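Local structure of maleylacetate reductase (Agrobacterium tumefaciens, 3HL0) at residues S304-A307 / A308-V311. The protein catalyses the NAD-linked reduction of maleylacetate to 3-oxoadipate, probably as part of gamma-resorcylate catabolism, and belongs to the iron-containing alcohol dehydrogenase family. Sequence-based numbering, arbitrary orientation.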
# COMPACT_ATOMS: atom_id res chain seq x y z
N SER A 304 -12.83 9.21 6.03
CA SER A 304 -13.92 10.09 5.62
C SER A 304 -13.44 11.45 5.18
O SER A 304 -14.24 12.24 4.74
CB SER A 304 -14.91 10.24 6.77
OG SER A 304 -14.21 10.78 7.90
N SER A 305 -12.14 11.75 5.28
CA SER A 305 -11.69 13.08 4.82
C SER A 305 -10.50 13.00 3.89
O SER A 305 -9.64 12.10 3.98
CB SER A 305 -11.34 14.00 6.01
OG SER A 305 -10.04 13.72 6.46
N LEU A 306 -10.43 13.95 2.96
CA LEU A 306 -9.29 14.01 2.07
C LEU A 306 -8.04 14.41 2.86
O LEU A 306 -6.93 14.02 2.46
CB LEU A 306 -9.47 15.00 0.90
CG LEU A 306 -10.57 14.58 -0.10
CD1 LEU A 306 -10.70 15.73 -1.15
CD2 LEU A 306 -10.12 13.25 -0.79
N ALA A 307 -8.23 15.16 3.95
CA ALA A 307 -7.06 15.54 4.79
C ALA A 307 -6.37 14.30 5.32
O ALA A 307 -5.13 14.26 5.36
CB ALA A 307 -7.47 16.48 5.93
N ALA A 308 -7.15 13.27 5.63
CA ALA A 308 -6.55 12.03 6.17
C ALA A 308 -5.74 11.32 5.11
O ALA A 308 -4.89 10.48 5.43
CB ALA A 308 -7.60 11.12 6.74
N LEU A 309 -6.01 11.61 3.83
CA LEU A 309 -5.27 11.02 2.71
C LEU A 309 -4.05 11.82 2.30
O LEU A 309 -3.38 11.48 1.35
CB LEU A 309 -6.18 10.72 1.48
CG LEU A 309 -7.45 9.93 1.82
CD1 LEU A 309 -8.16 9.58 0.47
CD2 LEU A 309 -7.15 8.66 2.64
N GLY A 310 -3.79 12.89 3.05
CA GLY A 310 -2.60 13.75 2.81
C GLY A 310 -2.87 14.90 1.86
O GLY A 310 -1.94 15.60 1.48
N VAL A 311 -4.14 15.13 1.48
CA VAL A 311 -4.44 16.30 0.67
C VAL A 311 -4.33 17.56 1.56
O VAL A 311 -4.85 17.59 2.67
CB VAL A 311 -5.87 16.19 0.07
CG1 VAL A 311 -6.24 17.44 -0.79
CG2 VAL A 311 -5.97 14.91 -0.76
O HOH W 1 -3.83 16.74 5.08
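Ser305 and Ala308 open a worked example of how a single tight turn is held at both ends. The backbone N of Ala308 donates to Ser305 OG at 3.0 Å and, more weakly, to Ser305 O, so that one N-H is shared, bifurcated, between hydroxyl and carbonyl. A first torsion of 82°, about 20° beyond the ideal +60°, swings OG over the start of the turn, toward the N-H three residues ahead.

The far end meets the definition of a Schellman motif. Val311 N reaches back five residues to Leu306 O at 3.2 Å, and inside this bond Gly310 N donates to Ala307 O at 3.0 Å. Leu306 O also accepts from Leu309 N at 2.9 Å; its two donors come from opposite faces of the carbonyl plane, Leu309 N well above it and Val311 N only moderately tilted. Gly310 adopts a left-handed conformation (phi 91°), the usual place of glycine in a Schellman motif, where the backbone leaves the right-handed conformation of the turn. A water donates to Ala307 O and Val311 O, both at 2.8 Å, bridging the exit from the turn.

Apolar contact completes the motif. With chi1 at 179°, CG1 of Val311 points away from its own N, and CG2, lying beside that N, comes against Leu306 CB at 3.9 Å, while CD2 of Leu306 more loosely meets CD1 of Leu309 at 4.3 Å.

The turn lies between helices 289-300 and 316-323 in the C-terminal helical region, the Leu309 side chain about 13 Å from the bound NAD. Leu306 packs among helices 239-251, 255-271 and 336-348, Leu309 rests on 255-271 and Val311 on 239-251, while Gly310 O hydrogen-bonds His213 NE2 of the second subunit, carrying the turn to the dimer interface.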